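Local coordinates for ABC transporter substrate binding protein (Ribose) (PDB 4WUT) that binds the sugar D-fucose in the cleft between its two lobes and probably delivers carbohydrates to an ABC transporter for uptake, at residues 24-29 / 53-58; 191-196 / 219-224; 197-202 / 227-232. One frame throughout, in Å; residues are numbered along the deposited sequence.

Contact 1: residues 24-29 / 53-58; sequences GEIAVI and KAHTIT
Residues 24-29 and 53-58 meet as two neighbouring parallel strands, with Glu25 level with Thr56, Ile26 with Ile57 and Ala27 with Thr58. The axes of these short segments come within 4.6 Å, at 32° to each other.

Backbone hydrogen bonds form the ladder. Thr56 N donates to Gly24 O, and Ile26 N reaches Thr56 O at 2.7 Å. Thr58 N then binds Ile26 O, and Val28 N binds Thr58 O at 2.8 Å. The bonds thus use alternate residues of each strand, the regular parallel pattern. Ile26 O also receives the CA-H of Ile57, with Ile57 CA 3.1 Å from Ile26 O. The imidazole of His55 turns its edge to Gly24 O.

One polar side-chain bond lies on the face that carries Glu25, Ala27, Thr56 and Thr58. The Glu25 chain is extended, with CG anti to the backbone N (chi1 179°), and crosses Thr58 at about a right angle. Thr58 OG1 donates to Glu25 OE2 at 2.6 Å, on the anti side of the carboxylate and 23° out of its plane. Arg81 makes a salt bridge to the same OE2, so this oxygen has two partners.

Apolar contacts fill the other face. Ile26 CB lies 4.0 Å from Ile57 CG2. Val28 CG2 rests beside Ile57 CB. The tip of Ile26, CD1, touches His55 CB at 3.9 Å.

The pair belongs to the beta-alpha-beta unit of strand 25-29, helix 36-49 and strand 56-60. Helix 36-49 covers Ile26 and Ile57 through Ile49, and helix 267-282 adds leucines against Ile26 and His55. Strand 56-60 is one of the two edge strands of the sheet within this chain, and strand 25-29 bonds on its other side to strand 85-88.

Contact 2: residues 191-196 / 219-224; sequences SQSQMA and NEPTAI. With FCB (beta-D-fucopyranose), chain E.
Ser193 and Asn219 meet beside the bound sugar, where the contact is tight and polar. Asn219 ND2 donates to Ser193 OG at 3.0 Å. The same Asn219 ND2 donates to FCB O4, the fucose hydroxyl, at 3.1 Å. Ser193 OG also bonds to Glu65, another residue of the sugar pocket. Asn219 is the N-cap of helix 220-232. Its OD1 accepts from Thr222 N and from Thr222 OG1 (2.7 Å), which come from opposite faces of the amide plane. These bonds hold the amide turned with its NH2 to the ligand. Thr222 OG1 lies 2.7 Å from Ser191 OG. Ser191 OG accepts from Ser193 N, which makes an ST turn. Pro221 CG packs 3.4 Å from Ser193 O, while its CD faces C6 of the sugar.

The outer side is looser and apolar. Selenomethionine Met195 lies at the surface in two modelled conformers. In one of them it crosses Pro221 at about a right angle, with Met195 CG 3.6 Å from Pro221 CB. Its SE then lies, tentatively, beside Ile224 CG2, the two side chains pointing the same way.

The contact brings together the starts of helices 195-208 and 220-232. The type I' turn 191-194 follows strand 184-190, and helix 248-255 packs on Ala223 and Ile224.

Contact 3: residues 197-202 / 227-232; sequences TALNQT and GRAIKQ. With CA (calcium ion), chain F.
The segments 197-202 and 227-232 are helical, run in roughly the same direction at 43° to each other, and approach to 8.2 Å between axes. Their backbones are nearest at Leu199 and Ala229. Ala229 CB is 3.4 Å from Thr202 CG2 and 3.5 Å from Leu199 O, and the methyl-methyl contact is tighter than usual. Thr202 CG2 is anti to the backbone N, while OG1 (chi1 -61°) turns back to its own helix and donates to Ala198 O at 2.9 Å. The methyl is thereby presented to Ala229 and the hydroxyl has a partner.

Leu199 reaches across to Arg228 and Gln232. Its CD1 lies 4.0 Å from Arg228 CB, and its CD2 is the same distance from Gln232 OE1. It crosses both side chains at about a right angle. The Arg228 chain then leads away to a salt bridge with Asp249.

Asn200 points away from helix 220-232. Its OD1 binds a calcium ion at 2.4 Å, with a water at 2.5 Å from the metal. Asn200 and Asp204, one turn apart on helix 195-208, both bind this calcium. The consecutive helices 195-208 and 220-232, joined through strand 214-217, pack side by side in the periplasmic binding protein fold.

How the contacts relate
The contacts lie in both lobes of a periplasmic binding protein: contact 1 in one, contacts 2 and 3 together in the other. Contact 1 comes first along the chain, at one edge of the sheet. Its centre is about 29 Å from that of contact 2 and about 38 Å from that of contact 3, which lies across the chain's centre from it. Contacts 2 and 3 alternate along the chain and share helices 195-208 and 220-232. Their centres are about 9 Å apart, and they touch where Ser191 packs on Ala198 and Gln201. Helix 220-232 starts at the fucose pocket, and its partner helix 195-208 carries one of the calcium sites farther out. Contact 1 is away from the annotated sites.

Contact 1: residues 24-29 / 53-58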
# COMPACT_ATOMS: atom_id res chain seq x y z
N GLY A 24 -10.95 17.81 -20.47
CA GLY A 24 -11.73 17.07 -19.49
C GLY A 24 -10.90 16.02 -18.80
O GLY A 24 -11.37 14.91 -18.56
N GLU A 25 -9.66 16.37 -18.46
CA GLU A 25 -8.72 15.42 -17.87
C GLU A 25 -8.90 15.22 -16.37
O GLU A 25 -8.94 16.19 -15.60
CB GLU A 25 -7.28 15.87 -18.11
CG GLU A 25 -6.24 14.94 -17.51
CD GLU A 25 -4.81 15.38 -17.75
OE1 GLU A 25 -4.58 16.37 -18.48
OE2 GLU A 25 -3.91 14.72 -17.18
N ILE A 26 -8.99 13.97 -15.96
CA ILE A 26 -8.83 13.60 -14.55
C ILE A 26 -7.44 12.96 -14.40
O ILE A 26 -7.19 11.90 -14.96
CB ILE A 26 -9.93 12.62 -14.12
CG1 ILE A 26 -11.30 13.31 -14.15
CG2 ILE A 26 -9.64 12.09 -12.73
CD1 ILE A 26 -12.44 12.40 -13.78
N ALA A 27 -6.54 13.61 -13.68
CA ALA A 27 -5.16 13.14 -13.58
C ALA A 27 -5.02 12.19 -12.41
O ALA A 27 -5.20 12.58 -11.26
CB ALA A 27 -4.21 14.33 -13.43
N VAL A 28 -4.72 10.93 -12.71
CA VAL A 28 -4.41 9.96 -11.68
C VAL A 28 -2.90 9.91 -11.52
O VAL A 28 -2.17 9.64 -12.49
CB VAL A 28 -4.94 8.57 -12.04
CG1 VAL A 28 -4.66 7.59 -10.91
CG2 VAL A 28 -6.43 8.65 -12.35
N ILE A 29 -2.44 10.19 -10.31
CA ILE A 29 -1.03 10.28 -10.00
C ILE A 29 -0.70 9.35 -8.84
O ILE A 29 -1.21 9.52 -7.72
CB ILE A 29 -0.62 11.75 -9.68
CG1 ILE A 29 -0.86 12.64 -10.89
CG2 ILE A 29 0.86 11.81 -9.23
CD1 ILE A 29 -0.72 14.13 -10.61
N LYS A 53 -18.81 9.57 -20.54
CA LYS A 53 -18.18 10.13 -21.74
C LYS A 53 -17.45 11.46 -21.55
O LYS A 53 -16.58 11.80 -22.35
CB LYS A 53 -19.24 10.29 -22.83
CG LYS A 53 -18.73 11.03 -24.07
CD LYS A 53 -19.78 11.08 -25.19
CE LYS A 53 -19.13 11.28 -26.56
NZ LYS A 53 -18.19 12.45 -26.57
N ALA A 54 -17.78 12.20 -20.50
CA ALA A 54 -17.38 13.61 -20.39
C ALA A 54 -15.93 13.81 -19.97
O ALA A 54 -15.33 14.84 -20.26
CB ALA A 54 -18.29 14.33 -19.42
N HIS A 55 -15.36 12.82 -19.29
CA HIS A 55 -14.00 12.95 -18.79
C HIS A 55 -13.16 11.77 -19.20
O HIS A 55 -13.68 10.68 -19.48
CB HIS A 55 -14.02 13.07 -17.26
CG HIS A 55 -14.61 14.36 -16.78
ND1 HIS A 55 -15.91 14.46 -16.34
CD2 HIS A 55 -14.07 15.59 -16.66
CE1 HIS A 55 -16.15 15.71 -15.97
NE2 HIS A 55 -15.05 16.42 -16.16
N THR A 56 -11.85 12.00 -19.24
CA THR A 56 -10.89 10.94 -19.48
C THR A 56 -9.90 10.94 -18.33
O THR A 56 -9.84 11.91 -17.57
CB THR A 56 -10.16 11.18 -20.81
OG1 THR A 56 -9.51 12.45 -20.78
CG2 THR A 56 -11.13 11.13 -21.98
N ILE A 57 -9.12 9.87 -18.17
CA ILE A 57 -8.05 9.86 -17.18
C ILE A 57 -6.69 9.75 -17.85
O ILE A 57 -6.55 9.18 -18.94
CB ILE A 57 -8.17 8.72 -16.10
CG1 ILE A 57 -8.06 7.34 -16.75
CG2 ILE A 57 -9.46 8.83 -15.31
CD1 ILE A 57 -8.15 6.22 -15.75
N THR A 58 -5.72 10.35 -17.20
CA THR A 58 -4.32 10.07 -17.46
C THR A 58 -3.82 9.33 -16.22
O THR A 58 -4.35 9.52 -15.13
CB THR A 58 -3.54 11.36 -17.67
OG1 THR A 58 -3.76 12.22 -16.55
CG2 THR A 58 -4.01 12.07 -18.94

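Contact 2: residues 191-196 / 219-224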
# COMPACT_ATOMS: atom_id res chain seq x y z
N SER A 191 13.08 -0.85 2.41
CA SER A 191 13.42 -1.31 1.06
C SER A 191 13.30 -0.22 0.00
O SER A 191 13.71 -0.43 -1.14
CB SER A 191 12.49 -2.41 0.61
OG SER A 191 11.19 -1.88 0.43
N GLN A 192 12.72 0.93 0.36
CA GLN A 192 12.35 1.99 -0.62
C GLN A 192 11.41 1.45 -1.73
O GLN A 192 11.35 1.98 -2.84
CB GLN A 192 13.59 2.68 -1.23
CG GLN A 192 14.57 3.13 -0.18
CD GLN A 192 13.95 4.06 0.80
OE1 GLN A 192 13.04 4.82 0.46
NE2 GLN A 192 14.43 4.02 2.03
N SER A 193 10.65 0.42 -1.38
CA SER A 193 9.75 -0.27 -2.33
C SER A 193 10.47 -0.87 -3.55
O SER A 193 9.89 -1.03 -4.63
CB SER A 193 8.59 0.62 -2.76
OG SER A 193 7.72 0.83 -1.64
N GLN A 194 11.74 -1.21 -3.35
CA GLN A 194 12.53 -1.87 -4.38
C GLN A 194 12.65 -3.34 -4.00
O GLN A 194 13.21 -3.68 -2.96
CB GLN A 194 13.91 -1.24 -4.51
CG GLN A 194 13.91 0.18 -5.03
CD GLN A 194 13.41 0.28 -6.44
OE1 GLN A 194 13.45 -0.69 -7.21
NE2 GLN A 194 12.92 1.45 -6.81
N MSE A 195 12.08 -4.21 -4.84
CA MSE A 195 12.15 -5.66 -4.66
C MSE A 195 13.58 -6.12 -4.38
O MSE A 195 13.83 -6.87 -3.42
CB MSE A 195 11.58 -6.42 -5.88
CG MSE A 195 10.05 -6.37 -6.05
SE MSE A 195 9.32 -7.45 -7.57
CE MSE A 195 9.75 -6.26 -9.06
N ALA A 196 14.51 -5.67 -5.21
CA ALA A 196 15.89 -6.10 -5.10
C ALA A 196 16.53 -5.69 -3.78
O ALA A 196 17.33 -6.45 -3.20
CB ALA A 196 16.71 -5.57 -6.26
N ASN A 219 4.80 -4.32 2.31
CA ASN A 219 4.12 -4.02 1.06
C ASN A 219 4.54 -4.98 -0.05
O ASN A 219 5.40 -5.85 0.15
CB ASN A 219 4.28 -2.54 0.64
CG ASN A 219 5.62 -2.24 -0.03
OD1 ASN A 219 6.60 -2.98 0.07
ND2 ASN A 219 5.66 -1.11 -0.71
N GLU A 220 3.94 -4.79 -1.21
CA GLU A 220 4.08 -5.74 -2.31
C GLU A 220 5.55 -6.04 -2.69
O GLU A 220 6.00 -7.20 -2.60
CB GLU A 220 3.25 -5.30 -3.52
CG GLU A 220 3.35 -6.26 -4.70
CD GLU A 220 2.66 -5.70 -5.94
OE1 GLU A 220 3.15 -4.70 -6.51
OE2 GLU A 220 1.60 -6.23 -6.34
N PRO A 221 6.32 -5.02 -3.10
CA PRO A 221 7.68 -5.36 -3.51
C PRO A 221 8.54 -5.87 -2.36
O PRO A 221 9.44 -6.69 -2.55
CB PRO A 221 8.23 -4.05 -4.05
CG PRO A 221 7.38 -2.99 -3.38
CD PRO A 221 6.03 -3.60 -3.35
N THR A 222 8.28 -5.40 -1.15
CA THR A 222 9.10 -5.79 -0.02
C THR A 222 8.82 -7.25 0.29
O THR A 222 9.73 -8.03 0.56
CB THR A 222 8.85 -4.89 1.21
OG1 THR A 222 9.09 -3.52 0.87
CG2 THR A 222 9.69 -5.29 2.35
N ALA A 223 7.54 -7.62 0.24
CA ALA A 223 7.17 -9.00 0.56
C ALA A 223 7.65 -9.96 -0.50
O ALA A 223 8.00 -11.11 -0.19
CB ALA A 223 5.66 -9.08 0.73
N ILE A 224 7.67 -9.54 -1.76
CA ILE A 224 8.18 -10.38 -2.84
C ILE A 224 9.69 -10.60 -2.67
O ILE A 224 10.19 -11.72 -2.72
CB ILE A 224 7.87 -9.80 -4.21
CG1 ILE A 224 6.35 -9.81 -4.44
CG2 ILE A 224 8.60 -10.61 -5.30
CD1 ILE A 224 5.86 -9.10 -5.64
C1 FCB E . 0.93 -1.10 -1.14
C2 FCB E . 0.93 0.24 -0.42
C3 FCB E . 1.19 1.32 -1.32
C4 FCB E . 2.48 1.06 -2.14
C5 FCB E . 2.30 -0.35 -2.76
C6 FCB E . 3.52 -0.78 -3.62
O1 FCB E . 0.99 -2.04 -0.17
O2 FCB E . -0.40 0.40 0.14
O3 FCB E . 1.32 2.51 -0.51
O4 FCB E . 3.66 1.16 -1.30
O5 FCB E . 2.18 -1.29 -1.78

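Contact 3: residues 197-202 / 227-232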
# COMPACT_ATOMS: atom_id res chain seq x y z
N THR A 197 16.15 -4.52 -3.29
CA THR A 197 16.67 -4.05 -2.02
C THR A 197 16.13 -4.90 -0.87
O THR A 197 16.88 -5.32 0.03
CB THR A 197 16.31 -2.60 -1.80
OG1 THR A 197 16.90 -1.83 -2.86
CG2 THR A 197 16.84 -2.12 -0.48
N ALA A 198 14.82 -5.16 -0.91
CA ALA A 198 14.18 -6.06 0.05
C ALA A 198 14.78 -7.46 0.06
O ALA A 198 14.93 -8.08 1.13
CB ALA A 198 12.68 -6.13 -0.21
N LEU A 199 15.10 -7.97 -1.13
CA LEU A 199 15.75 -9.28 -1.23
C LEU A 199 17.09 -9.27 -0.47
O LEU A 199 17.34 -10.12 0.39
CB LEU A 199 15.90 -9.66 -2.71
CG LEU A 199 16.13 -11.15 -3.01
CD1 LEU A 199 15.90 -11.41 -4.49
CD2 LEU A 199 17.52 -11.54 -2.62
N ASN A 200 17.95 -8.29 -0.75
CA ASN A 200 19.22 -8.17 -0.05
C ASN A 200 19.03 -7.96 1.46
O ASN A 200 19.65 -8.65 2.25
CB ASN A 200 20.04 -7.02 -0.63
CG ASN A 200 21.40 -6.87 0.04
OD1 ASN A 200 22.11 -7.85 0.27
ND2 ASN A 200 21.75 -5.64 0.40
N GLN A 201 18.17 -7.03 1.85
CA GLN A 201 17.96 -6.78 3.27
C GLN A 201 17.46 -8.02 4.00
O GLN A 201 17.88 -8.28 5.10
CB GLN A 201 17.01 -5.60 3.49
CG GLN A 201 17.60 -4.30 3.08
CD GLN A 201 16.58 -3.17 3.06
OE1 GLN A 201 15.39 -3.37 2.86
NE2 GLN A 201 17.08 -1.96 3.23
N THR A 202 16.55 -8.76 3.38
CA THR A 202 16.09 -10.01 3.97
C THR A 202 17.18 -11.07 4.05
O THR A 202 17.36 -11.73 5.07
CB THR A 202 14.89 -10.56 3.20
OG1 THR A 202 13.82 -9.61 3.28
CG2 THR A 202 14.40 -11.81 3.85
N GLY A 227 10.16 -12.99 0.24
CA GLY A 227 9.88 -14.38 -0.04
C GLY A 227 11.00 -14.99 -0.85
O GLY A 227 11.43 -16.12 -0.59
N ARG A 228 11.50 -14.25 -1.82
CA ARG A 228 12.56 -14.78 -2.68
C ARG A 228 13.83 -15.02 -1.87
O ARG A 228 14.51 -16.02 -2.07
CB ARG A 228 12.84 -13.83 -3.84
CG ARG A 228 11.71 -13.74 -4.81
CD ARG A 228 12.05 -12.90 -6.02
NE ARG A 228 10.90 -12.84 -6.92
CZ ARG A 228 10.85 -12.10 -8.02
NH1 ARG A 228 11.90 -11.37 -8.38
NH2 ARG A 228 9.74 -12.10 -8.76
N ALA A 229 14.14 -14.12 -0.94
CA ALA A 229 15.29 -14.29 -0.05
C ALA A 229 15.17 -15.52 0.83
O ALA A 229 16.14 -16.26 1.01
CB ALA A 229 15.48 -13.05 0.83
N ILE A 230 13.98 -15.73 1.40
CA ILE A 230 13.76 -16.89 2.25
C ILE A 230 13.97 -18.19 1.47
O ILE A 230 14.63 -19.13 1.92
CB ILE A 230 12.33 -16.85 2.80
CG1 ILE A 230 12.18 -15.69 3.80
CG2 ILE A 230 11.96 -18.15 3.45
CD1 ILE A 230 10.76 -15.39 4.16
N LYS A 231 13.43 -18.23 0.26
CA LYS A 231 13.55 -19.41 -0.58
C LYS A 231 15.00 -19.65 -0.91
O LYS A 231 15.51 -20.77 -0.80
CB LYS A 231 12.74 -19.22 -1.85
CG LYS A 231 11.27 -19.43 -1.67
CD LYS A 231 10.55 -19.47 -3.01
CE LYS A 231 11.09 -20.55 -3.89
NZ LYS A 231 11.15 -21.87 -3.20
N GLN A 232 15.69 -18.59 -1.32
CA GLN A 232 17.10 -18.71 -1.72
C GLN A 232 18.01 -19.13 -0.55
O GLN A 232 19.04 -19.80 -0.76
CB GLN A 232 17.57 -17.39 -2.30
CG GLN A 232 17.00 -17.14 -3.70
CD GLN A 232 17.43 -15.82 -4.34
OE1 GLN A 232 18.45 -15.22 -3.97
NE2 GLN A 232 16.63 -15.37 -5.30
CA CA F . 24.03 -8.27 1.68
O HOH W 1 24.10 -10.60 0.93